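Local structure of argininosuccinate lyase (Chelativorans sp., 6RXA) at residues R121-R125 and L218-D222. The protein is a C-N lyase of the aspartase/fumarase superfamily, known as EDDS lyase, that probably can also split argininosuccinate into fumarate and arginine. The protein carries 2 engineered substitutions. Coordinates in Å, arbitrary orientation, origin at the centre of the assembly. Residues are numbered along the deposited sequence.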
ATOM      1  N   ARG A 121      21.874  -1.083 -10.144  1.00 13.51           N
ATOM      2  CA  ARG A 121      22.588  -1.218  -8.880  1.00 12.81           C
ATOM      3  C   ARG A 121      23.630  -0.113  -8.705  1.00 12.90           C
ATOM      4  O   ARG A 121      23.795   0.422  -7.602  1.00 13.67           O
ATOM      5  CB  ARG A 121      23.252  -2.594  -8.785  1.00 13.10           C
ATOM      6  CG  ARG A 121      22.316  -3.758  -8.473  1.00 13.55           C
ATOM      7  CD  ARG A 121      23.058  -5.085  -8.680  1.00 13.40           C
ATOM      8  NE  ARG A 121      22.233  -6.220  -8.279  1.00 13.14           N
ATOM      9  CZ  ARG A 121      22.115  -6.651  -7.026  1.00 13.65           C
ATOM     10  NH1 ARG A 121      22.781  -6.056  -6.050  1.00 14.07           N
ATOM     11  NH2 ARG A 121      21.329  -7.682  -6.765  1.00 14.49           N
ATOM     12  N   MET A 122      24.358   0.238  -9.773  1.00 13.13           N
ATOM     13  CA  MET A 122      25.349   1.301  -9.640  1.00 13.57           C
ATOM     14  C   MET A 122      24.685   2.642  -9.352  1.00 13.47           C
ATOM     15  O   MET A 122      25.190   3.436  -8.545  1.00 13.30           O
ATOM     16  CB  MET A 122      26.186   1.382 -10.912  1.00 14.64           C
ATOM     17  CG  MET A 122      27.067   0.174 -11.138  1.00 15.10           C
ATOM     18  SD  MET A 122      28.055   0.310 -12.648  1.00 16.78           S
ATOM     19  CE  MET A 122      29.330   1.436 -12.135  1.00 17.81           C
ATOM     20  N   PHE A 123      23.555   2.909 -10.003  1.00 13.64           N
ATOM     21  CA  PHE A 123      22.786   4.110  -9.709  1.00 13.90           C
ATOM     22  C   PHE A 123      22.306   4.111  -8.263  1.00 12.89           C
ATOM     23  O   PHE A 123      22.525   5.084  -7.535  1.00 13.75           O
ATOM     24  CB  PHE A 123      21.597   4.211 -10.669  1.00 14.59           C
ATOM     25  CG  PHE A 123      20.575   5.222 -10.254  1.00 16.02           C
ATOM     26  CD1 PHE A 123      20.878   6.569 -10.271  1.00 16.40           C
ATOM     27  CD2 PHE A 123      19.321   4.820  -9.837  1.00 16.85           C
ATOM     28  CE1 PHE A 123      19.942   7.499  -9.858  1.00 17.00           C
ATOM     29  CE2 PHE A 123      18.375   5.757  -9.436  1.00 17.37           C
ATOM     30  CZ  PHE A 123      18.693   7.087  -9.454  1.00 16.59           C
ATOM     31  N   LEU A 124      21.658   3.024  -7.824  1.00 12.48           N
ATOM     32  CA  LEU A 124      21.150   2.969  -6.455  1.00 12.71           C
ATOM     33  C   LEU A 124      22.283   3.056  -5.441  1.00 13.07           C
ATOM     34  O   LEU A 124      22.129   3.666  -4.374  1.00 13.55           O
ATOM     35  CB  LEU A 124      20.311   1.716  -6.212  1.00 12.82           C
ATOM     36  CG  LEU A 124      19.013   1.640  -7.007  1.00 14.90           C
ATOM     37  CD1 LEU A 124      18.276   0.331  -6.730  1.00 15.76           C
ATOM     38  CD2 LEU A 124      18.108   2.842  -6.730  1.00 15.80           C
ATOM     39  N   ARG A 125      23.434   2.442  -5.760  1.00 13.10           N
ATOM     40  CA  ARG A 125      24.595   2.478  -4.872  1.00 13.85           C
ATOM     41  C   ARG A 125      25.051   3.915  -4.641  1.00 13.08           C
ATOM     42  O   ARG A 125      25.253   4.335  -3.496  1.00 13.54           O
ATOM     43  CB  ARG A 125      25.709   1.630  -5.495  1.00 15.28           C
ATOM     44  CG  ARG A 125      27.008   1.590  -4.734  1.00 15.90           C
ATOM     45  CD  ARG A 125      28.019   0.674  -5.433  1.00 15.93           C
ATOM     46  NE  ARG A 125      28.488   1.251  -6.688  1.00 15.45           N
ATOM     47  CZ  ARG A 125      29.298   0.630  -7.542  1.00 15.74           C
ATOM     48  NH1 ARG A 125      29.712  -0.610  -7.301  1.00 15.62           N
ATOM     49  NH2 ARG A 125      29.695   1.257  -8.633  1.00 16.38           N
ATOM     50  N   LEU A 218      36.401  -3.792 -11.479  1.00 17.94           N
ATOM     51  CA  LEU A 218      36.536  -2.579 -12.273  1.00 18.80           C
ATOM     52  C   LEU A 218      35.390  -1.605 -12.030  1.00 18.08           C
ATOM     53  O   LEU A 218      35.560  -0.390 -12.222  1.00 18.60           O
ATOM     54  CB  LEU A 218      36.603  -2.964 -13.751  1.00 19.02           C
ATOM     55  CG  LEU A 218      37.940  -3.543 -14.224  1.00 19.26           C
ATOM     56  CD1 LEU A 218      37.766  -4.167 -15.602  1.00 19.15           C
ATOM     57  CD2 LEU A 218      39.002  -2.451 -14.233  1.00 19.84           C
ATOM     58  N   LEU A 219      34.222  -2.113 -11.626  1.00 16.00           N
ATOM     59  CA  LEU A 219      33.032  -1.306 -11.396  1.00 14.60           C
ATOM     60  C   LEU A 219      32.789  -1.038  -9.919  1.00 15.52           C
ATOM     61  O   LEU A 219      31.723  -0.534  -9.559  1.00 16.16           O
ATOM     62  CB  LEU A 219      31.809  -1.967 -12.030  1.00 14.22           C
ATOM     63  CG  LEU A 219      31.877  -2.052 -13.559  1.00 16.22           C
ATOM     64  CD1 LEU A 219      30.833  -3.018 -14.069  1.00 17.19           C
ATOM     65  CD2 LEU A 219      31.679  -0.688 -14.203  1.00 17.11           C
ATOM     66  N   GLY A 220      33.749  -1.361  -9.056  1.00 16.57           N
ATOM     67  CA  GLY A 220      33.636  -1.018  -7.647  1.00 17.32           C
ATOM     68  C   GLY A 220      32.758  -1.905  -6.797  1.00 16.95           C
ATOM     69  O   GLY A 220      32.519  -1.569  -5.629  1.00 17.70           O
ATOM     70  N   PHE A 221      32.258  -3.015  -7.327  1.00 15.27           N
ATOM     71  CA  PHE A 221      31.427  -3.900  -6.516  1.00 14.99           C
ATOM     72  C   PHE A 221      32.296  -4.672  -5.526  1.00 15.50           C
ATOM     73  O   PHE A 221      33.482  -4.909  -5.764  1.00 17.06           O
ATOM     74  CB  PHE A 221      30.682  -4.872  -7.414  1.00 14.80           C
ATOM     75  CG  PHE A 221      29.568  -4.248  -8.215  1.00 15.46           C
ATOM     76  CD1 PHE A 221      28.326  -4.032  -7.650  1.00 15.62           C
ATOM     77  CD2 PHE A 221      29.751  -3.919  -9.550  1.00 15.73           C
ATOM     78  CE1 PHE A 221      27.295  -3.479  -8.389  1.00 15.99           C
ATOM     79  CE2 PHE A 221      28.716  -3.379 -10.293  1.00 15.96           C
ATOM     80  CZ  PHE A 221      27.483  -3.164  -9.712  1.00 15.26           C
ATOM     81  N   ASP A 222      31.683  -5.084  -4.414  1.00 15.75           N
ATOM     82  CA  ASP A 222      32.389  -5.770  -3.336  1.00 16.89           C
ATOM     83  C   ASP A 222      32.250  -7.290  -3.395  1.00 19.92           C
ATOM     84  O   ASP A 222      32.870  -7.985  -2.582  1.00 24.18           O
ATOM     85  CB  ASP A 222      31.914  -5.260  -1.977  1.00 21.34           C
ATOM     86  CG  ASP A 222      32.369  -3.843  -1.693  1.00 32.19           C
ATOM     87  OD1 ASP A 222      33.444  -3.460  -2.192  1.00 36.25           O
ATOM     88  OD2 ASP A 222      31.646  -3.115  -0.977  1.00 35.61           O
TER
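Arg125 reaches from its helix to the turn that ends helix 212-218. With chi1 and chi2 both t and chi3 turned to p, its guanidinium lies edge-on to Leu219 O, which accepts hydrogen bonds from Arg125 NH1 (3.0 Å) and Arg125 NH2 (2.9 Å); NH1 also bonds Asn194. Arginine suits this place because its planar cation can grip a carbonyl and still cover a ring: Arg125 CZ sits 4.6 Å from the centroid of the flat Phe221 ring, almost on the ring normal, a cation-pi contact. Arg121 CB meets that ring's edge, while the guanidinium of Arg121 bonds Asn117 and the carbonyls of Arg192 and Ile193. Met122, flexible and unbranched, extends (chi2 t) so that Met122 CG touches Phe221 CZ at 3.7 Å and Met122 CE touches apolar Leu219 CD2 at 3.8 Å, with SD obliquely beside the Phe221 ring in a Met-aromatic contact. Gly220, readily adopting positive phi, is the C' residue of the Schellman motif; this turn presents Leu219 O and Phe221 to helix 112-147. Helix 35-56 packs on Met122 and Leu219, and helix 168-193 on Arg125.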